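PDB 5XGA: osmolarity sensor protein EnvZ from Escherichia coli, which is a sensor histidine kinase that probably relays osmotic signals from its periplasmic domain to a cytoplasmic kinase core that phosphorylates a histidine. Local coordinates for residues Ala64-Ala69 / Val99-Thr104; Glu88-Val93 / Asn109-Val114; Thr26-Leu29 / Thr35-Val38. All blocks are in the same frame, centred on the assembly; numbering follows the deposited sequence.

Contact 1: Ala64-Ala69 / Val99-Thr104; sequences AGLRWA and VVWLKT. With CPS (3-[(3-cholamidopropyl)dimethylammonio]-1-propanesulfonate), chain B.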
# COMPACT_ATOMS: atom_id res chain seq x y z
N ALA A 64 3.82 16.29 -5.26
CA ALA A 64 4.70 15.79 -4.20
C ALA A 64 5.58 14.62 -4.64
O ALA A 64 6.43 14.15 -3.88
CB ALA A 64 3.88 15.39 -3.00
N GLY A 65 5.37 14.15 -5.87
CA GLY A 65 6.18 13.07 -6.41
C GLY A 65 5.42 12.16 -7.35
O GLY A 65 6.01 11.38 -8.10
N LEU A 66 4.10 12.25 -7.31
CA LEU A 66 3.26 11.41 -8.15
C LEU A 66 3.57 11.62 -9.63
O LEU A 66 3.52 10.69 -10.42
CB LEU A 66 1.78 11.70 -7.88
CG LEU A 66 0.82 10.93 -8.78
CD1 LEU A 66 0.97 9.43 -8.56
CD2 LEU A 66 -0.60 11.37 -8.52
N ARG A 67 3.91 12.85 -10.00
CA ARG A 67 4.06 13.16 -11.41
C ARG A 67 5.22 12.43 -12.05
O ARG A 67 5.20 12.15 -13.25
CB ARG A 67 4.20 14.67 -11.60
CG ARG A 67 2.87 15.38 -11.78
CD ARG A 67 2.45 15.40 -13.23
NE ARG A 67 3.52 15.91 -14.07
CZ ARG A 67 3.71 17.20 -14.35
NH1 ARG A 67 2.90 18.12 -13.85
NH2 ARG A 67 4.72 17.57 -15.12
N TRP A 68 6.23 12.08 -11.26
CA TRP A 68 7.38 11.35 -11.77
C TRP A 68 7.18 9.85 -11.66
O TRP A 68 7.95 9.05 -12.20
CB TRP A 68 8.65 11.77 -11.02
CG TRP A 68 8.70 13.25 -10.72
CD1 TRP A 68 8.99 13.84 -9.52
CD2 TRP A 68 8.44 14.32 -11.64
NE1 TRP A 68 8.93 15.21 -9.65
CE2 TRP A 68 8.59 15.53 -10.94
CE3 TRP A 68 8.09 14.37 -13.00
CZ2 TRP A 68 8.41 16.78 -11.54
CZ3 TRP A 68 7.91 15.61 -13.60
CH2 TRP A 68 8.07 16.80 -12.87
N ALA A 69 6.13 9.46 -10.94
CA ALA A 69 5.86 8.06 -10.66
C ALA A 69 5.30 7.34 -11.89
O ALA A 69 4.41 7.85 -12.56
CB ALA A 69 4.88 7.95 -9.49
N VAL A 99 9.34 5.09 -3.74
CA VAL A 99 8.14 5.53 -3.06
C VAL A 99 6.94 4.98 -3.83
O VAL A 99 6.81 5.21 -5.03
CB VAL A 99 8.07 7.06 -2.97
CG1 VAL A 99 6.76 7.51 -2.34
CG2 VAL A 99 9.25 7.58 -2.17
N VAL A 100 6.08 4.23 -3.14
CA VAL A 100 4.91 3.65 -3.80
C VAL A 100 3.73 4.60 -3.67
O VAL A 100 3.49 5.18 -2.60
CB VAL A 100 4.53 2.27 -3.20
CG1 VAL A 100 3.15 1.81 -3.73
CG2 VAL A 100 5.61 1.25 -3.52
N TRP A 101 3.03 4.80 -4.78
CA TRP A 101 1.82 5.60 -4.81
C TRP A 101 0.67 4.66 -5.17
O TRP A 101 0.76 3.94 -6.17
CB TRP A 101 1.93 6.74 -5.83
CG TRP A 101 2.89 7.81 -5.42
CD1 TRP A 101 4.24 7.86 -5.65
CD2 TRP A 101 2.57 9.01 -4.70
NE1 TRP A 101 4.78 9.00 -5.10
CE2 TRP A 101 3.77 9.73 -4.52
CE3 TRP A 101 1.38 9.54 -4.19
CZ2 TRP A 101 3.81 10.95 -3.85
CZ3 TRP A 101 1.42 10.75 -3.52
CH2 TRP A 101 2.62 11.44 -3.36
N LEU A 102 -0.37 4.66 -4.35
CA LEU A 102 -1.45 3.68 -4.43
C LEU A 102 -2.80 4.40 -4.44
O LEU A 102 -3.03 5.29 -3.63
CB LEU A 102 -1.37 2.71 -3.24
CG LEU A 102 -2.56 1.80 -2.98
CD1 LEU A 102 -2.67 0.72 -4.05
CD2 LEU A 102 -2.49 1.18 -1.60
N LYS A 103 -3.66 4.01 -5.38
CA LYS A 103 -5.04 4.47 -5.38
C LYS A 103 -5.95 3.25 -5.55
O LYS A 103 -5.63 2.34 -6.32
CB LYS A 103 -5.27 5.50 -6.50
CG LYS A 103 -6.70 6.03 -6.54
CD LYS A 103 -6.87 7.22 -7.49
CE LYS A 103 -6.56 8.54 -6.78
NZ LYS A 103 -6.95 9.70 -7.64
N THR A 104 -7.06 3.22 -4.82
CA THR A 104 -7.99 2.08 -4.93
C THR A 104 -9.40 2.53 -5.21
O THR A 104 -9.73 3.70 -5.06
CB THR A 104 -8.05 1.22 -3.65
OG1 THR A 104 -8.94 1.83 -2.70
CG2 THR A 104 -6.65 1.00 -3.04
C1 CPS B . -6.79 2.24 2.18
C2 CPS B . -7.17 3.40 3.07
C3 CPS B . -8.94 1.96 4.21
C4 CPS B . -10.36 1.86 4.72
C5 CPS B . -10.70 3.01 5.62
C6 CPS B . -10.41 4.28 4.88
C7 CPS B . -10.96 5.39 5.72
C8 CPS B . -12.20 4.75 6.28
C9 CPS B . -12.16 3.26 5.91
C10 CPS B . -9.89 2.82 6.90
C11 CPS B . -6.32 3.30 4.31
C12 CPS B . -7.47 2.30 0.83
C13 CPS B . -7.09 3.58 0.13
C14 CPS B . -7.59 4.75 0.97
C15 CPS B . -6.94 4.72 2.33
C16 CPS B . -7.36 5.94 3.13
C17 CPS B . -8.76 5.80 3.73
C18 CPS B . -8.96 4.45 4.44
C19 CPS B . -8.62 3.29 3.54
C20 CPS B . -12.88 2.39 6.96
C21 CPS B . -12.70 0.88 6.82
C22 CPS B . -14.37 2.74 7.05
C23 CPS B . -15.14 2.17 8.23
C24 CPS B . -16.31 3.10 8.57
C25 CPS B . -17.29 4.70 10.16
C26 CPS B . -16.98 5.45 11.46
C27 CPS B . -18.03 6.50 11.88
C28 CPS B . -18.16 5.92 14.19
C29 CPS B . -16.45 7.40 13.46
C30 CPS B . -18.68 8.22 13.41
N1 CPS B . -16.24 3.78 9.71
N2 CPS B . -17.85 7.01 13.26
O1 CPS B . -17.28 3.21 7.84
O2 CPS B . -7.62 3.56 -1.20
O3 CPS B . -9.75 6.08 2.74
O4 CPS B . -11.22 1.92 3.61

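Contact 2: Glu88-Val93 / Asn109-Val114; sequences EVRVEV and NIWVRV. With CPS (3-[(3-cholamidopropyl)dimethylammonio]-1-propanesulfonate), chain B.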
# COMPACT_ATOMS: atom_id res chain seq x y z
N GLU A 88 -4.58 0.98 -8.58
CA GLU A 88 -3.47 1.49 -9.36
C GLU A 88 -2.25 1.61 -8.44
O GLU A 88 -2.34 2.19 -7.37
CB GLU A 88 -3.82 2.85 -9.98
CG GLU A 88 -2.63 3.68 -10.46
CD GLU A 88 -2.05 3.19 -11.75
OE1 GLU A 88 -1.86 1.97 -11.88
OE2 GLU A 88 -1.77 4.03 -12.64
N VAL A 89 -1.12 1.03 -8.86
CA VAL A 89 0.14 1.21 -8.15
C VAL A 89 1.12 1.91 -9.08
O VAL A 89 1.38 1.44 -10.18
CB VAL A 89 0.74 -0.13 -7.68
CG1 VAL A 89 2.17 0.06 -7.18
CG2 VAL A 89 -0.16 -0.79 -6.60
N ARG A 90 1.65 3.03 -8.62
CA ARG A 90 2.71 3.72 -9.36
C ARG A 90 3.94 3.80 -8.48
O ARG A 90 3.83 3.88 -7.25
CB ARG A 90 2.26 5.11 -9.79
CG ARG A 90 1.08 5.10 -10.74
CD ARG A 90 0.88 6.45 -11.40
NE ARG A 90 -0.47 6.56 -11.92
CZ ARG A 90 -1.09 7.71 -12.17
NH1 ARG A 90 -0.45 8.85 -11.95
NH2 ARG A 90 -2.33 7.71 -12.62
N VAL A 91 5.13 3.77 -9.09
CA VAL A 91 6.34 3.83 -8.28
C VAL A 91 7.27 4.94 -8.72
O VAL A 91 7.62 5.06 -9.91
CB VAL A 91 7.13 2.51 -8.30
CG1 VAL A 91 8.36 2.62 -7.38
CG2 VAL A 91 6.24 1.34 -7.87
N GLU A 92 7.65 5.75 -7.75
CA GLU A 92 8.58 6.84 -7.92
C GLU A 92 9.94 6.30 -7.54
O GLU A 92 10.24 6.12 -6.35
CB GLU A 92 8.15 8.04 -7.07
CG GLU A 92 9.15 9.13 -6.86
CD GLU A 92 8.60 10.20 -5.94
OE1 GLU A 92 9.28 11.23 -5.74
OE2 GLU A 92 7.48 10.02 -5.42
N VAL A 93 10.73 5.97 -8.55
CA VAL A 93 12.03 5.35 -8.32
C VAL A 93 13.07 6.44 -8.18
O VAL A 93 14.26 6.16 -8.01
CB VAL A 93 12.40 4.37 -9.44
CG1 VAL A 93 11.59 3.09 -9.30
CG2 VAL A 93 12.18 5.01 -10.81
N ASN A 109 -10.55 9.50 -4.85
CA ASN A 109 -9.98 10.85 -4.82
C ASN A 109 -8.82 11.02 -3.82
O ASN A 109 -8.41 12.15 -3.54
CB ASN A 109 -11.07 11.88 -4.51
CG ASN A 109 -12.12 11.96 -5.60
OD1 ASN A 109 -11.81 12.07 -6.79
ND2 ASN A 109 -13.38 11.89 -5.20
N ILE A 110 -8.30 9.91 -3.31
CA ILE A 110 -7.16 9.91 -2.39
C ILE A 110 -5.99 9.10 -2.96
O ILE A 110 -6.18 7.96 -3.40
CB ILE A 110 -7.52 9.32 -0.99
CG1 ILE A 110 -8.59 10.17 -0.30
CG2 ILE A 110 -6.29 9.18 -0.11
CD1 ILE A 110 -8.18 11.63 -0.14
N TRP A 111 -4.79 9.68 -2.96
CA TRP A 111 -3.59 8.91 -3.21
C TRP A 111 -2.92 8.51 -1.89
O TRP A 111 -2.77 9.33 -0.98
CB TRP A 111 -2.60 9.70 -4.06
CG TRP A 111 -2.92 9.66 -5.53
CD1 TRP A 111 -3.59 10.61 -6.25
CD2 TRP A 111 -2.57 8.63 -6.46
NE1 TRP A 111 -3.68 10.23 -7.57
CE2 TRP A 111 -3.06 9.01 -7.72
CE3 TRP A 111 -1.89 7.41 -6.34
CZ2 TRP A 111 -2.90 8.22 -8.86
CZ3 TRP A 111 -1.72 6.63 -7.47
CH2 TRP A 111 -2.24 7.04 -8.71
N VAL A 112 -2.53 7.25 -1.80
CA VAL A 112 -1.81 6.74 -0.63
C VAL A 112 -0.32 6.73 -0.94
O VAL A 112 0.11 6.08 -1.90
CB VAL A 112 -2.30 5.32 -0.25
CG1 VAL A 112 -1.40 4.70 0.79
CG2 VAL A 112 -3.75 5.37 0.24
N ARG A 113 0.47 7.46 -0.15
CA ARG A 113 1.91 7.51 -0.36
C ARG A 113 2.64 6.69 0.69
O ARG A 113 2.49 6.95 1.88
CB ARG A 113 2.43 8.95 -0.32
CG ARG A 113 3.94 9.03 -0.58
CD ARG A 113 4.49 10.39 -0.18
NE ARG A 113 5.91 10.49 -0.49
CZ ARG A 113 6.89 10.22 0.37
NH1 ARG A 113 6.62 9.82 1.60
NH2 ARG A 113 8.16 10.35 -0.01
N VAL A 114 3.42 5.71 0.24
CA VAL A 114 4.14 4.83 1.15
C VAL A 114 5.58 4.63 0.67
O VAL A 114 5.82 3.98 -0.34
CB VAL A 114 3.46 3.44 1.26
CG1 VAL A 114 4.04 2.64 2.41
CG2 VAL A 114 1.97 3.60 1.47
C1 CPS B . -6.79 2.24 2.18
C2 CPS B . -7.17 3.40 3.07
C3 CPS B . -8.94 1.96 4.21
C4 CPS B . -10.36 1.86 4.72
C5 CPS B . -10.70 3.01 5.62
C6 CPS B . -10.41 4.28 4.88
C7 CPS B . -10.96 5.39 5.72
C8 CPS B . -12.20 4.75 6.28
C9 CPS B . -12.16 3.26 5.91
C10 CPS B . -9.89 2.82 6.90
C11 CPS B . -6.32 3.30 4.31
C12 CPS B . -7.47 2.30 0.83
C13 CPS B . -7.09 3.58 0.13
C14 CPS B . -7.59 4.75 0.97
C15 CPS B . -6.94 4.72 2.33
C16 CPS B . -7.36 5.94 3.13
C17 CPS B . -8.76 5.80 3.73
C18 CPS B . -8.96 4.45 4.44
C19 CPS B . -8.62 3.29 3.54
C20 CPS B . -12.88 2.39 6.96
C21 CPS B . -12.70 0.88 6.82
C22 CPS B . -14.37 2.74 7.05
C23 CPS B . -15.14 2.17 8.23
C24 CPS B . -16.31 3.10 8.57
C25 CPS B . -17.29 4.70 10.16
C26 CPS B . -16.98 5.45 11.46
C27 CPS B . -18.03 6.50 11.88
C28 CPS B . -18.16 5.92 14.19
C29 CPS B . -16.45 7.40 13.46
C30 CPS B . -18.68 8.22 13.41
N1 CPS B . -16.24 3.78 9.71
N2 CPS B . -17.85 7.01 13.26
O1 CPS B . -17.28 3.21 7.84
O2 CPS B . -7.62 3.56 -1.20
O3 CPS B . -9.75 6.08 2.74
O4 CPS B . -11.22 1.92 3.61
O HOH W 1 7.33 11.62 -2.88

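Contact 3: Thr26-Leu29 / Thr35-Val38; sequences TDKL and TQLV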
# COMPACT_ATOMS: atom_id res chain seq x y z
N THR A 26 -10.36 -3.55 6.79
CA THR A 26 -11.49 -4.29 7.33
C THR A 26 -11.29 -4.69 8.79
O THR A 26 -10.17 -4.72 9.28
CB THR A 26 -11.76 -5.55 6.47
OG1 THR A 26 -12.98 -6.19 6.88
CG2 THR A 26 -10.60 -6.53 6.59
N ASP A 27 -12.39 -5.01 9.46
CA ASP A 27 -12.30 -5.54 10.82
C ASP A 27 -12.34 -7.07 10.81
O ASP A 27 -12.13 -7.72 11.85
CB ASP A 27 -13.42 -4.97 11.70
CG ASP A 27 -14.81 -5.29 11.17
OD1 ASP A 27 -14.92 -5.72 10.01
OD2 ASP A 27 -15.79 -5.10 11.92
N LYS A 28 -12.56 -7.64 9.62
CA LYS A 28 -12.64 -9.09 9.43
C LYS A 28 -12.08 -9.51 8.07
O LYS A 28 -12.58 -9.07 7.03
CB LYS A 28 -14.09 -9.58 9.54
CG LYS A 28 -14.76 -9.31 10.88
CD LYS A 28 -15.11 -10.62 11.61
CE LYS A 28 -16.14 -10.40 12.72
NZ LYS A 28 -15.69 -9.43 13.77
N LEU A 29 -11.03 -10.33 8.07
CA LEU A 29 -10.55 -10.92 6.83
C LEU A 29 -11.49 -12.06 6.45
O LEU A 29 -11.73 -12.96 7.25
CB LEU A 29 -9.13 -11.45 6.95
CG LEU A 29 -7.94 -10.50 6.98
CD1 LEU A 29 -6.65 -11.30 7.13
CD2 LEU A 29 -7.90 -9.62 5.73
N THR A 35 -14.84 -18.42 6.40
CA THR A 35 -14.27 -18.07 7.69
C THR A 35 -13.96 -16.58 7.76
O THR A 35 -13.43 -16.01 6.80
CB THR A 35 -12.97 -18.84 7.97
OG1 THR A 35 -13.23 -20.24 7.98
CG2 THR A 35 -12.39 -18.41 9.32
N GLN A 36 -14.26 -15.95 8.89
CA GLN A 36 -13.88 -14.56 9.11
C GLN A 36 -12.89 -14.40 10.27
O GLN A 36 -13.23 -14.65 11.43
CB GLN A 36 -15.12 -13.70 9.36
CG GLN A 36 -15.95 -13.46 8.11
CD GLN A 36 -17.33 -12.93 8.41
OE1 GLN A 36 -17.64 -11.77 8.14
NE2 GLN A 36 -18.19 -13.79 8.96
N LEU A 37 -11.67 -13.98 9.95
CA LEU A 37 -10.64 -13.75 10.95
C LEU A 37 -10.73 -12.31 11.43
O LEU A 37 -10.60 -11.37 10.64
CB LEU A 37 -9.25 -14.03 10.37
CG LEU A 37 -9.07 -15.34 9.61
CD1 LEU A 37 -7.71 -15.41 8.94
CD2 LEU A 37 -9.25 -16.52 10.54
N VAL A 38 -10.94 -12.12 12.73
CA VAL A 38 -11.06 -10.77 13.26
C VAL A 38 -9.71 -10.04 13.20
O VAL A 38 -8.64 -10.63 13.39
CB VAL A 38 -11.58 -10.79 14.71
CG1 VAL A 38 -12.82 -11.68 14.81
CG2 VAL A 38 -10.50 -11.27 15.67

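Contact 1: Ala64-Ala69 / Val99-Thr104
The indole of Trp101 lies under the backbone of Leu66, overlapping it in a CH-pi contact: Leu66 CA stands 4.1 Å from the centroid of the five-membered ring and only 13° off its normal. The turn that follows helix 58-64 packs here on the antiparallel sheet of the alpha/beta periplasmic domain, through one aromatic residue of strand 99-104. With CG anti to the carbonyl carbon (chi1 -70°), the indole projects from the strand into this turn. Leu66 N adds to the same overlap, 3.7 Å from Trp101 CZ2 and offset toward the rim, while Leu66 CD1 reaches back to the root of the side chain, 4.0 Å from Trp101 CB. Ala64 CB lies 4.2 Å from Trp101 CH2, and Ala64 O lies at the ring edge. Gly65, with positive phi just past the helix, leaves no CB to crowd the indole. Tyr56 adds an edge-to-face ring contact, and Glu92 OE2 accepts the Trp101 NE1 hydrogen bond. A leucine in place of Trp101 would probably leave that carboxylate without its indole donor and open a gap beneath the turn. Three residues along the strand, Thr104 OG1 shares a hydrogen bond with O2 of a bound CHAPS molecule, 2.6 Å away. At the other end of the turn, Ala69 CB rests 3.9 Å from Trp101 CD1.

Contact 2: Glu88-Val93 / Asn109-Val114
Strands 87-92 and 110-115 are not bonded to each other but flank strand 99-104, so their backbones stay apart, with Glu88 CA and Trp111 CA 9.6 Å from each other, and side chains must bridge the middle strand. Trp111 does so with the far corner of its six-membered ring. Trp111 CH2 sits over the centre of the Arg90 guanidinium, 3.7 Å from Arg90 CZ, the two planes turned 62° apart, which is no parallel stack. Trp111 CH2 also meets Glu88 CG at 3.8 Å. Glu88, bent at chi2 (76°), brings its carboxylate round to Arg90, and the salt bridge from Arg90 NE to Glu88 OE2 is 2.9 Å long and nearly straight at 172°. It runs in the guanidinium plane but meets the carboxylate from above, and should help fix the rotation of the guanidinium against the corner of the indole. His71 ND1 is a second partner of OE2. Farther along, one water joins the strands, accepting from Arg113 NE at 3.0 Å and donating to Glu92 OE2 at 3.0 Å. Val112 CG2 packs 3.8 Å from C13 of CHAPS. The arrangement belongs to one face of the antiparallel sheet of the EnvZ periplasmic domain, where side chains of strands 87-92 and 110-115 meet across strand 99-104.

Contact 3: Thr26-Leu29 / Thr35-Val38
Lys28 and Val38 face each other as an antiparallel non-hydrogen-bonded pair, and the lysine can be followed along its length over the neighbouring strand. Lys28 CB lies 4.1 Å from Leu37 O. CG stands anti to the carbonyl carbon (chi1 -60°), and the bend that follows at chi2 (-116°) turns the chain across the hairpin. Lys28 CD then meets Gln36 CB at 3.8 Å, with Val38 CG1 also close by. CE passes the same methyl, and at the tip Lys28 NZ comes to 3.8 Å from Val38 CG1, so the aliphatic run of the lysine lies beside the valine, the two side chains pointing the same way. The next pair, Leu29 with Leu37, is hydrogen-bonded and directs its side chains to the other face of the ribbon. Leu29 N donates to Leu37 O at 2.8 Å, and Leu37 N returns a bond of 2.9 Å to Leu29 O, closing the reciprocal ring that identifies such a pair. CA-H...O contacts from Lys28 to Leu37 O and from Gln36 to Leu29 O reinforce this ladder, which is that of a two-stranded beta hairpin. Before it, Thr26 OG1 donates to Lys28 O at 2.9 Å from above the carbonyl plane, tying the turn to the start of the strand. The hairpin forms a separate small sheet at the surface: strand 28-30 follows helix 10-24 and strand 36-38 precedes helix 41-51, while Leu29 packs back on Tyr19 and Arg22 of helix 10-24.

In the fold
Contacts 1 and 2 build on one sheet, their centres about 3 Å apart and their segments alternating along the chain. Strand 99-104 joins them, with Trp101 N 2.8 Å from Arg90 O on one flank and Leu102 O 2.7 Å from Val112 N on the other, both probable hydrogen bonds. Both touch the same bound CHAPS, through Thr104 and Val112, and Leu66 packs on Arg90 and Trp111. Contact 3 lies on the opposite side of the chain's centre, its own centre about 29 Å from that of contact 1 and 26 Å from that of contact 2; it touches neither (nearest atoms about 11 and 13 Å away), though the Asp27 side chain lies about 7 Å from a bound CHAPS.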